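Local coordinates for type I modular polyketide synthase (Streptomyces albus subsp. albus, PDB 6IYT), which probably selects an extender unit, likely ethylmalonyl from ethylmalonyl-coenzyme A, and transfers it toward the acyl carrier protein during salinomycin assembly, at residues Glu166-Gly171 with Pro176-Ile181; Gly215-Ala220 with Gly229-Val234; Ala251-Ser256 with Ala294-Leu299. All coordinates share one frame; numbering follows the deposited sequence.

Interaction 1 of 3, residues Glu166-Gly171 with Pro176-Ile181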
ATOM      1  N   GLU A 166       2.599  17.266   8.192  1.00  7.62           N
ATOM      2  CA  GLU A 166       4.046  17.149   7.965  1.00  8.16           C
ATOM      3  C   GLU A 166       4.858  17.212   9.264  1.00  7.72           C
ATOM      4  O   GLU A 166       5.795  16.396   9.476  1.00  7.03           O
ATOM      5  CB  GLU A 166       4.533  18.227   7.001  1.00 10.16           C
ATOM      6  CG  GLU A 166       6.017  18.123   6.702  1.00 11.73           C
ATOM      7  CD  GLU A 166       6.466  18.978   5.520  1.00 14.13           C
ATOM      8  OE1 GLU A 166       5.734  19.936   5.139  1.00 17.37           O
ATOM      9  OE2 GLU A 166       7.601  18.730   5.027  1.00 17.44           O
ATOM     10  N   SER A 167       4.501  18.127  10.158  1.00  7.76           N
ATOM     11  CA  SER A 167       5.258  18.251  11.425  1.00  7.50           C
ATOM     12  C   SER A 167       5.146  16.961  12.241  1.00  7.11           C
ATOM     13  O   SER A 167       6.084  16.546  12.903  1.00  7.58           O
ATOM     14  CB  SER A 167       4.767  19.430  12.260  1.00  9.52           C
ATOM     15  OG  SER A 167       4.980  20.651  11.589  1.00 12.50           O
ATOM     16  N   VAL A 168       3.953  16.399  12.284  1.00  8.04           N
ATOM     17  CA  VAL A 168       3.731  15.184  13.018  1.00  8.22           C
ATOM     18  C   VAL A 168       4.530  14.038  12.408  1.00  7.31           C
ATOM     19  O   VAL A 168       5.226  13.274  13.120  1.00  7.01           O
ATOM     20  CB  VAL A 168       2.215  14.838  13.085  1.00  9.06           C
ATOM     21  CG1 VAL A 168       2.013  13.390  13.463  1.00 10.17           C
ATOM     22  CG2 VAL A 168       1.532  15.722  14.102  1.00  9.17           C
ATOM     23  N   VAL A 169       4.500  13.957  11.082  1.00  7.32           N
ATOM     24  CA  VAL A 169       5.253  12.960  10.366  1.00  9.16           C
ATOM     25  C   VAL A 169       6.755  13.095  10.607  1.00 10.22           C
ATOM     26  O   VAL A 169       7.457  12.085  10.811  1.00  9.01           O
ATOM     27  CB  VAL A 169       4.942  13.036   8.862  1.00  8.87           C
ATOM     28  CG1 VAL A 169       6.037  12.400   8.036  1.00  9.49           C
ATOM     29  CG2 VAL A 169       3.603  12.371   8.593  1.00  8.88           C
ATOM     30  N   ARG A 170       7.231  14.337  10.703  1.00  9.18           N
ATOM     31  CA  ARG A 170       8.665  14.591  10.958  1.00 10.09           C
ATOM     32  C   ARG A 170       9.022  14.542  12.468  1.00 11.77           C
ATOM     33  O   ARG A 170      10.198  14.613  12.840  1.00 12.87           O
ATOM     34  CB  ARG A 170       9.065  15.940  10.377  1.00  9.84           C
ATOM     35  CG  ARG A 170       8.982  16.011   8.859  1.00 10.96           C
ATOM     36  CD  ARG A 170       9.515  17.324   8.342  1.00 12.53           C
ATOM     37  NE  ARG A 170       9.472  17.404   6.887  1.00 14.74           N
ATOM     38  CZ  ARG A 170      10.403  16.931   6.072  1.00 12.54           C
ATOM     39  NH1 ARG A 170      10.259  17.063   4.756  1.00 15.39           N
ATOM     40  NH2 ARG A 170      11.451  16.285   6.549  1.00 13.16           N
ATOM     41  N   GLY A 171       8.023  14.341  13.318  1.00 11.99           N
ATOM     42  CA  GLY A 171       8.238  14.289  14.765  1.00 12.50           C
ATOM     43  C   GLY A 171       8.787  15.579  15.321  1.00 13.18           C
ATOM     44  O   GLY A 171       9.708  15.561  16.166  1.00 16.52           O
ATOM     45  N   PRO A 176       1.736  16.166  18.410  1.00  9.65           N
ATOM     46  CA  PRO A 176       1.076  15.022  19.073  1.00 10.47           C
ATOM     47  C   PRO A 176       1.605  13.665  18.584  1.00 10.16           C
ATOM     48  O   PRO A 176       2.132  13.576  17.482  1.00 10.75           O
ATOM     49  CB  PRO A 176      -0.380  15.187  18.688  1.00 11.51           C
ATOM     50  CG  PRO A 176      -0.409  16.102  17.539  1.00 13.08           C
ATOM     51  CD  PRO A 176       0.808  16.980  17.638  1.00 11.45           C
ATOM     52  N   SER A 177       1.487  12.643  19.422  1.00  8.89           N
ATOM     53  CA  SER A 177       2.063  11.317  19.147  1.00  8.52           C
ATOM     54  C   SER A 177       1.309  10.607  18.054  1.00  9.20           C
ATOM     55  O   SER A 177       0.073  10.555  18.070  1.00  7.06           O
ATOM     56  CB  SER A 177       1.981  10.444  20.384  1.00 10.39           C
ATOM     57  OG  SER A 177       2.311   9.096  20.055  1.00 10.84           O
ATOM     58  N   LEU A 178       2.063  10.017  17.134  1.00 10.24           N
ATOM     59  CA  LEU A 178       1.500   9.205  16.088  1.00 12.51           C
ATOM     60  C   LEU A 178       0.919   7.889  16.577  1.00 12.04           C
ATOM     61  O   LEU A 178       0.285   7.177  15.810  1.00  9.39           O
ATOM     62  CB  LEU A 178       2.580   8.928  15.033  1.00 15.37           C
ATOM     63  CG  LEU A 178       2.552   9.857  13.848  1.00 18.78           C
ATOM     64  CD1 LEU A 178       3.734   9.588  12.927  1.00 22.41           C
ATOM     65  CD2 LEU A 178       1.236   9.680  13.110  1.00 21.52           C
ATOM     66  N   ASP A 179       1.136   7.548  17.848  1.00 10.29           N
ATOM     67  CA  ASP A 179       0.507   6.371  18.410  1.00 11.29           C
ATOM     68  C   ASP A 179      -0.921   6.620  18.885  1.00  9.72           C
ATOM     69  O   ASP A 179      -1.600   5.694  19.285  1.00 13.10           O
ATOM     70  CB  ASP A 179       1.350   5.813  19.545  1.00 14.67           C
ATOM     71  CG  ASP A 179       2.649   5.177  19.048  1.00 21.43           C
ATOM     72  OD1 ASP A 179       2.564   4.195  18.270  1.00 27.24           O
ATOM     73  OD2 ASP A 179       3.744   5.633  19.470  1.00 26.21           O
ATOM     74  N   ARG A 180      -1.367   7.865  18.862  1.00  6.61           N
ATOM     75  CA  ARG A 180      -2.760   8.183  19.108  1.00  6.39           C
ATOM     76  C   ARG A 180      -3.611   7.930  17.864  1.00  6.00           C
ATOM     77  O   ARG A 180      -3.297   8.428  16.789  1.00  5.23           O
ATOM     78  CB  ARG A 180      -2.886   9.652  19.545  1.00  7.61           C
ATOM     79  CG  ARG A 180      -2.323   9.895  20.946  1.00  8.50           C
ATOM     80  CD  ARG A 180      -2.136  11.360  21.258  1.00 12.88           C
ATOM     81  NE  ARG A 180      -3.332  12.145  21.037  1.00 14.03           N
ATOM     82  CZ  ARG A 180      -3.349  13.480  20.976  1.00 18.33           C
ATOM     83  NH1 ARG A 180      -4.455  14.117  20.636  1.00 18.19           N
ATOM     84  NH2 ARG A 180      -2.267  14.182  21.323  1.00 23.14           N
ATOM     85  N   ILE A 181      -4.749   7.256  18.035  1.00  4.77           N
ATOM     86  CA  ILE A 181      -5.563   6.851  16.889  1.00  5.37           C
ATOM     87  C   ILE A 181      -6.076   8.057  16.053  1.00  5.16           C
ATOM     88  O   ILE A 181      -6.084   7.999  14.848  1.00  4.78           O
ATOM     89  CB  ILE A 181      -6.740   5.928  17.317  1.00  5.65           C
ATOM     90  CG1 ILE A 181      -7.384   5.303  16.104  1.00  6.72           C
ATOM     91  CG2 ILE A 181      -7.740   6.678  18.152  1.00  6.20           C
ATOM     92  CD1 ILE A 181      -8.242   4.105  16.424  1.00  7.35           C
TER
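Val-168 meets Pro-176 and Leu-178 across the contact; the guanidinium of Arg-170, whose CB points away from the loop, holds Glu-166 CD at its edge and in its plane. Arg-170 NE reaches Glu-166 OE2 at 3.0 Å and Arg-170 NH1 the same oxygen at 3.1 Å, a side-on grip in which a single carboxylate oxygen takes both bonds. NE comes from the anti side, 26° out of the carboxylate plane, whereas NH1 arrives nearly in line with the C-O bond; NH1 also forms a salt bridge with Asp-141. The contact with the loop is purely apolar. With chi1 of Val-168 at 162°, CG1 lies anti to the backbone N and CG2 beside it, and the two methyls divide the work. Val-168 CG2 rests against the ring, 3.8 Å from Pro-176 CD, the two side chains meeting at about a right angle. Val-168 CG1 touches the branch point of the leucine, 3.6 Å from Leu-178 CG, with Leu-178 CD2 also close. The other leucine methyl passes the helix backbone, Leu-178 CD1 standing 4.0 Å from Val-168 O. The loop joins helix 165-170 to helix 181-200 in the acyltransferase domain: the first helix ends in a Schellman motif, Gly-171 taking positive phi and its N bonding Val-168 O, and the chain folds back before the second. On the loop side a type I turn runs from Ser-177 to Arg-180, and Ser-177 OG accepts from Asp-179 N at 2.9 Å, an ST turn. Arg-180 then occupies the N-cap position of helix 181-200. Ile-183 of that helix touches both Val-168 and Pro-176, while Val-187 lies against Leu-178 and Val-169.

Interaction 2 of 3, residues Gly215-Ala220 with Gly229-Val234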
ATOM      1  N   GLY A 215      -9.070   2.217   5.322  1.00  5.06           N
ATOM      2  CA  GLY A 215      -8.456   2.291   4.002  1.00  4.95           C
ATOM      3  C   GLY A 215      -9.439   2.654   2.900  1.00  5.02           C
ATOM      4  O   GLY A 215      -9.045   3.095   1.809  1.00  4.54           O
ATOM      5  N   GLU A 216     -10.694   2.283   3.080  1.00  4.52           N
ATOM      6  CA  GLU A 216     -11.690   2.614   2.070  1.00  4.69           C
ATOM      7  C   GLU A 216     -11.830   4.123   1.908  1.00  4.47           C
ATOM      8  O   GLU A 216     -12.295   4.586   0.887  1.00  4.41           O
ATOM      9  CB  GLU A 216     -13.035   1.977   2.410  1.00  5.58           C
ATOM     10  CG  GLU A 216     -13.081   0.474   2.143  1.00  6.28           C
ATOM     11  CD  GLU A 216     -14.494  -0.065   1.921  1.00  7.45           C
ATOM     12  OE1 GLU A 216     -14.651  -0.972   1.070  1.00  7.05           O
ATOM     13  OE2 GLU A 216     -15.465   0.482   2.506  1.00  9.00           O
ATOM     14  N   ILE A 217     -11.527   4.885   2.961  1.00  4.36           N
ATOM     15  CA  ILE A 217     -11.598   6.369   2.848  1.00  4.38           C
ATOM     16  C   ILE A 217     -10.489   6.887   1.892  1.00  4.08           C
ATOM     17  O   ILE A 217     -10.746   7.691   0.973  1.00  3.93           O
ATOM     18  CB  ILE A 217     -11.455   7.038   4.211  1.00  4.33           C
ATOM     19  CG1 ILE A 217     -12.526   6.528   5.180  1.00  4.99           C
ATOM     20  CG2 ILE A 217     -11.524   8.541   4.059  1.00  4.47           C
ATOM     21  CD1 ILE A 217     -12.229   6.833   6.641  1.00  5.30           C
ATOM     22  N   ALA A 218      -9.286   6.332   2.019  1.00  3.63           N
ATOM     23  CA  ALA A 218      -8.209   6.621   1.043  1.00  3.59           C
ATOM     24  C   ALA A 218      -8.550   6.132  -0.376  1.00  4.09           C
ATOM     25  O   ALA A 218      -8.333   6.855  -1.357  1.00  4.43           O
ATOM     26  CB  ALA A 218      -6.890   6.035   1.499  1.00  3.55           C
ATOM     27  N   ALA A 219      -9.141   4.958  -0.470  1.00  3.74           N
ATOM     28  CA  ALA A 219      -9.559   4.420  -1.757  1.00  4.01           C
ATOM     29  C   ALA A 219     -10.571   5.341  -2.458  1.00  4.80           C
ATOM     30  O   ALA A 219     -10.461   5.617  -3.678  1.00  5.61           O
ATOM     31  CB  ALA A 219     -10.153   3.055  -1.564  1.00  4.13           C
ATOM     32  N   ALA A 220     -11.539   5.835  -1.685  1.00  5.12           N
ATOM     33  CA  ALA A 220     -12.554   6.772  -2.209  1.00  5.45           C
ATOM     34  C   ALA A 220     -11.933   8.087  -2.650  1.00  5.30           C
ATOM     35  O   ALA A 220     -12.386   8.704  -3.631  1.00  5.73           O
ATOM     36  CB  ALA A 220     -13.615   7.026  -1.165  1.00  6.22           C
ATOM     37  N   GLY A 229     -11.483  16.935   0.465  1.00  9.00           N
ATOM     38  CA  GLY A 229     -12.016  17.532   1.688  1.00  8.33           C
ATOM     39  C   GLY A 229     -12.916  16.596   2.472  1.00  7.56           C
ATOM     40  O   GLY A 229     -12.791  16.493   3.680  1.00  7.21           O
ATOM     41  N   ASP A 230     -13.898  15.996   1.786  1.00  6.58           N
ATOM     42  CA  ASP A 230     -14.864  15.117   2.452  1.00  6.00           C
ATOM     43  C   ASP A 230     -14.158  13.885   3.016  1.00  5.79           C
ATOM     44  O   ASP A 230     -14.406  13.510   4.139  1.00  5.50           O
ATOM     45  CB  ASP A 230     -15.986  14.670   1.503  1.00  7.46           C
ATOM     46  CG  ASP A 230     -17.131  15.708   1.380  1.00  9.57           C
ATOM     47  OD1 ASP A 230     -17.097  16.765   2.066  1.00  9.93           O
ATOM     48  OD2 ASP A 230     -18.071  15.445   0.579  1.00 11.33           O
ATOM     49  N   ALA A 231     -13.270  13.264   2.228  1.00  4.73           N
ATOM     50  CA  ALA A 231     -12.534  12.071   2.712  1.00  4.71           C
ATOM     51  C   ALA A 231     -11.693  12.432   3.947  1.00  4.49           C
ATOM     52  O   ALA A 231     -11.715  11.736   4.979  1.00  3.78           O
ATOM     53  CB  ALA A 231     -11.639  11.509   1.594  1.00  4.45           C
ATOM     54  N   ALA A 232     -10.989  13.535   3.867  1.00  5.51           N
ATOM     55  CA  ALA A 232     -10.206  13.997   4.987  1.00  5.89           C
ATOM     56  C   ALA A 232     -11.042  14.220   6.241  1.00  5.97           C
ATOM     57  O   ALA A 232     -10.674  13.787   7.344  1.00  5.76           O
ATOM     58  CB  ALA A 232      -9.439  15.245   4.615  1.00  6.38           C
ATOM     59  N   GLN A 233     -12.181  14.859   6.082  1.00  6.92           N
ATOM     60  CA  GLN A 233     -13.045  15.125   7.188  1.00  6.70           C
ATOM     61  C   GLN A 233     -13.645  13.847   7.789  1.00  6.10           C
ATOM     62  O   GLN A 233     -13.742  13.737   9.017  1.00  6.61           O
ATOM     63  CB  GLN A 233     -14.152  16.110   6.780  1.00  7.52           C
ATOM     64  CG  GLN A 233     -14.930  16.650   7.945  1.00  8.63           C
ATOM     65  CD  GLN A 233     -15.927  17.741   7.556  1.00 11.01           C
ATOM     66  OE1 GLN A 233     -16.005  18.155   6.410  1.00 12.22           O
ATOM     67  NE2 GLN A 233     -16.607  18.277   8.547  1.00 14.82           N
ATOM     68  N   VAL A 234     -13.941  12.848   6.951  1.00  5.74           N
ATOM     69  CA  VAL A 234     -14.411  11.569   7.449  1.00  5.23           C
ATOM     70  C   VAL A 234     -13.361  10.914   8.333  1.00  5.61           C
ATOM     71  O   VAL A 234     -13.670  10.452   9.452  1.00  5.57           O
ATOM     72  CB  VAL A 234     -14.815  10.597   6.341  1.00  5.58           C
ATOM     73  CG1 VAL A 234     -15.113   9.252   6.911  1.00  6.31           C
ATOM     74  CG2 VAL A 234     -16.025  11.101   5.572  1.00  5.53           C
TER
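Ile-217 is the residue through which helix 215-223 meets Ala-231 and Val-234 of helix 228-245. Ahead of it, Gly-215 probably closes the GxSxG nucleophile elbow, the tight turn between strand 208-211 and this helix. Glu-216 faces elsewhere: its buried carboxylate is satisfied by Tyr-365, Asn-369 and the backbone N of Thr-350. At Ile-217 the two branches part. Its chi1 of -57° sets CG2 anti to the backbone N, and this methyl, Ile-217 CG2, lies 3.9 Å from Ala-231 CB. Ile-217 CG2 also comes within 3.3 Å of Ala-231 O, a close approach of methyl to carbonyl. The longer branch extends to Val-234, where Ile-217 CD1 is 3.8 Å from Val-234 CG1, the two side chains running at a slant to each other. Here the helix after the probable elbow of the acyltransferase packs against the next helix of the chain, and Phe-189 of helix 181-200 touches both Ile-217 and Ala-231. Ala-218 points away from helix 228-245 and touches Phe-125, Met-192 and Val-193. Ala-220 again turns its CB toward the partner helix without touching it.

Interaction 3 of 3, residues Ala251-Ser256 with Ala294-Leu299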
ATOM      1  N   ALA A 251      -9.407  -3.657  21.101  1.00  7.33           N
ATOM      2  CA  ALA A 251      -8.470  -3.500  20.047  1.00  6.66           C
ATOM      3  C   ALA A 251      -8.725  -4.591  18.993  1.00  6.88           C
ATOM      4  O   ALA A 251      -9.733  -5.320  19.059  1.00  6.81           O
ATOM      5  CB  ALA A 251      -7.057  -3.571  20.592  1.00  8.33           C
ATOM      6  N   VAL A 252      -7.869  -4.651  17.986  1.00  6.73           N
ATOM      7  CA  VAL A 252      -7.934  -5.694  16.974  1.00  8.76           C
ATOM      8  C   VAL A 252      -6.570  -6.395  16.845  1.00 10.94           C
ATOM      9  O   VAL A 252      -5.572  -5.759  16.909  1.00  9.63           O
ATOM     10  CB  VAL A 252      -8.238  -5.120  15.593  1.00 11.28           C
ATOM     11  CG1 VAL A 252      -8.195  -6.169  14.508  1.00 18.27           C
ATOM     12  CG2 VAL A 252      -9.569  -4.411  15.597  1.00 10.51           C
ATOM     13  N   ALA A 253      -6.635  -7.693  16.664  1.00  8.09           N
ATOM     14  CA  ALA A 253      -5.450  -8.519  16.490  1.00  9.24           C
ATOM     15  C   ALA A 253      -5.497  -9.246  15.165  1.00 10.44           C
ATOM     16  O   ALA A 253      -6.547  -9.680  14.712  1.00  8.84           O
ATOM     17  CB  ALA A 253      -5.336  -9.535  17.630  1.00  8.91           C
ATOM     18  N   SER A 254      -4.344  -9.396  14.544  1.00  9.43           N
ATOM     19  CA  SER A 254      -4.201 -10.298  13.436  1.00  9.20           C
ATOM     20  C   SER A 254      -3.927 -11.716  13.962  1.00 10.19           C
ATOM     21  O   SER A 254      -3.147 -11.890  14.887  1.00  9.22           O
ATOM     22  CB  SER A 254      -3.052  -9.848  12.568  1.00 12.06           C
ATOM     23  OG  SER A 254      -1.921  -9.719  13.384  1.00 16.63           O
ATOM     24  N   VAL A 255      -4.447 -12.708  13.256  1.00  9.34           N
ATOM     25  CA  VAL A 255      -4.244 -14.120  13.623  1.00  8.93           C
ATOM     26  C   VAL A 255      -4.066 -14.924  12.378  1.00  9.60           C
ATOM     27  O   VAL A 255      -4.906 -14.884  11.505  1.00  8.09           O
ATOM     28  CB  VAL A 255      -5.468 -14.680  14.357  1.00 10.37           C
ATOM     29  CG1 VAL A 255      -5.289 -16.176  14.627  1.00 10.63           C
ATOM     30  CG2 VAL A 255      -5.721 -13.906  15.641  1.00 11.07           C
ATOM     31  N   SER A 256      -2.945 -15.627  12.243  1.00  9.70           N
ATOM     32  CA  SER A 256      -2.742 -16.462  11.048  1.00 11.93           C
ATOM     33  C   SER A 256      -3.335 -17.880  11.198  1.00 13.37           C
ATOM     34  O   SER A 256      -2.600 -18.874  11.206  1.00 11.71           O
ATOM     35  CB  SER A 256      -1.254 -16.545  10.696  1.00 14.22           C
ATOM     36  OG  SER A 256      -0.685 -15.259  10.694  1.00 14.64           O
ATOM     37  N   ALA A 294      -8.235  -7.283  27.345  1.00 12.71           N
ATOM     38  CA  ALA A 294      -7.756  -8.384  28.198  1.00 12.80           C
ATOM     39  C   ALA A 294      -7.996  -9.740  27.545  1.00 10.90           C
ATOM     40  O   ALA A 294      -7.075 -10.578  27.454  1.00  9.39           O
ATOM     41  CB  ALA A 294      -8.427  -8.325  29.558  1.00 16.14           C
ATOM     42  N   ALA A 295      -9.204  -9.943  27.048  1.00 10.34           N
ATOM     43  CA  ALA A 295      -9.559 -11.182  26.341  1.00  9.51           C
ATOM     44  C   ALA A 295      -8.709 -11.352  25.084  1.00 10.40           C
ATOM     45  O   ALA A 295      -8.238 -12.471  24.743  1.00  8.41           O
ATOM     46  CB  ALA A 295     -11.027 -11.155  25.985  1.00 10.71           C
ATOM     47  N   LEU A 296      -8.510 -10.245  24.370  1.00  9.30           N
ATOM     48  CA  LEU A 296      -7.743 -10.286  23.139  1.00  9.86           C
ATOM     49  C   LEU A 296      -6.304 -10.682  23.397  1.00  9.79           C
ATOM     50  O   LEU A 296      -5.727 -11.517  22.675  1.00 11.01           O
ATOM     51  CB  LEU A 296      -7.796  -8.925  22.457  1.00  9.96           C
ATOM     52  CG  LEU A 296      -7.360  -8.928  21.004  1.00 10.70           C
ATOM     53  CD1 LEU A 296      -8.329  -9.721  20.132  1.00 12.04           C
ATOM     54  CD2 LEU A 296      -7.247  -7.490  20.511  1.00 11.17           C
ATOM     55  N   GLU A 297      -5.713 -10.092  24.410  1.00 10.83           N
ATOM     56  CA  GLU A 297      -4.341 -10.451  24.820  1.00 12.03           C
ATOM     57  C   GLU A 297      -4.224 -11.894  25.295  1.00 13.62           C
ATOM     58  O   GLU A 297      -3.225 -12.560  25.020  1.00 14.82           O
ATOM     59  CB  GLU A 297      -3.846  -9.479  25.888  1.00 13.41           C
ATOM     60  CG  GLU A 297      -3.663  -8.067  25.331  1.00 17.23           C
ATOM     61  CD  GLU A 297      -3.237  -7.043  26.381  1.00 23.94           C
ATOM     62  OE1 GLU A 297      -3.423  -7.308  27.590  1.00 28.62           O
ATOM     63  OE2 GLU A 297      -2.788  -5.934  25.983  1.00 23.75           O
ATOM     64  N   GLU A 298      -5.240 -12.375  25.996  1.00 13.23           N
ATOM     65  CA  GLU A 298      -5.286 -13.771  26.430  1.00 13.40           C
ATOM     66  C   GLU A 298      -5.312 -14.730  25.219  1.00 11.22           C
ATOM     67  O   GLU A 298      -4.520 -15.671  25.154  1.00 11.28           O
ATOM     68  CB  GLU A 298      -6.502 -14.025  27.375  1.00 13.52           C
ATOM     69  CG  GLU A 298      -6.505 -15.429  27.978  1.00 18.36           C
ATOM     70  CD  GLU A 298      -7.750 -15.774  28.790  1.00 21.46           C
ATOM     71  OE1 GLU A 298      -7.946 -16.994  29.040  1.00 22.63           O
ATOM     72  OE2 GLU A 298      -8.488 -14.849  29.231  1.00 20.52           O
ATOM     73  N   LEU A 299      -6.139 -14.422  24.224  1.00  9.60           N
ATOM     74  CA  LEU A 299      -6.204 -15.199  23.001  1.00  8.41           C
ATOM     75  C   LEU A 299      -4.850 -15.176  22.241  1.00  8.88           C
ATOM     76  O   LEU A 299      -4.396 -16.193  21.741  1.00  9.90           O
ATOM     77  CB  LEU A 299      -7.329 -14.672  22.097  1.00  8.34           C
ATOM     78  CG  LEU A 299      -7.432 -15.349  20.739  1.00  9.08           C
ATOM     79  CD1 LEU A 299      -7.945 -16.778  20.885  1.00  9.93           C
ATOM     80  CD2 LEU A 299      -8.293 -14.556  19.766  1.00  8.85           C
TER
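A helix lies along a strand here: Leu-296 of helix 293-305 rests its two methyls on Ala-251 and Ala-253 of strand 251-255, in a buried apolar contact of the smaller, mixed-sheet part of the acyltransferase. The short segments run almost parallel, their N-to-C directions differing by 13° and their axes passing 8.9 Å apart. Leu-296 bridges two strand positions on its own. With CG anti to the backbone N (chi1 -164°), it presents both methyls to the strand. One prong, Leu-296 CD1, sits 3.9 Å from Ala-253 CB, a methyl that also has Leu-296 CG nearby. The other prong rests on Ala-251, main chain and methyl together, with Leu-296 CD2 3.6 Å from Ala-251 C. The same methyl, Leu-296 CD2, lies 3.9 Å from Ala-251 CB. The order of strands and helices is that of a ferredoxin-like subdomain: strand 251-255, helix 259-266, strands 276-283 and 286-291, helix 293-305 and strand 310-312. Helix 293-305 makes the beta-alpha-beta crossover from strand 286-291 to strand 310-312, and strand 251-255 lies between these two, antiparallel to each, with backbone bonds to both. Val-252 points away from the helix. One turn after Leu-296, Leu-299 also directs its CB toward the strand, as Val-255 does toward the helix, though neither reaches contact distance across the two segments. Around them the core is completed by Val-289 of strand 286-291, which touches Leu-296 and Val-255, and by Val-262 and Ile-266 of helix 259-266.

How the interactions relate
Following the chain from the N terminus, interaction 1 comes first and folds the loop after helix 165-170 back onto that helix, before helix 181-200. Interaction 2 follows strand 208-211 and joins consecutive helices across a four-residue connection. Helix 228-245 is followed, after a short loop, by strand 251-255, where interaction 3 opens; it closes 37 residues later, after a helix and two strands. The three are in series, none nested or crossed. Successive residues of helix 181-200 touch first interaction 1 and then interaction 2, whose centres are 19 Å apart. Both belong to the helical layer around that helix, whereas interaction 3, centred about 27 Å from interaction 2, belongs to the ferredoxin-like part.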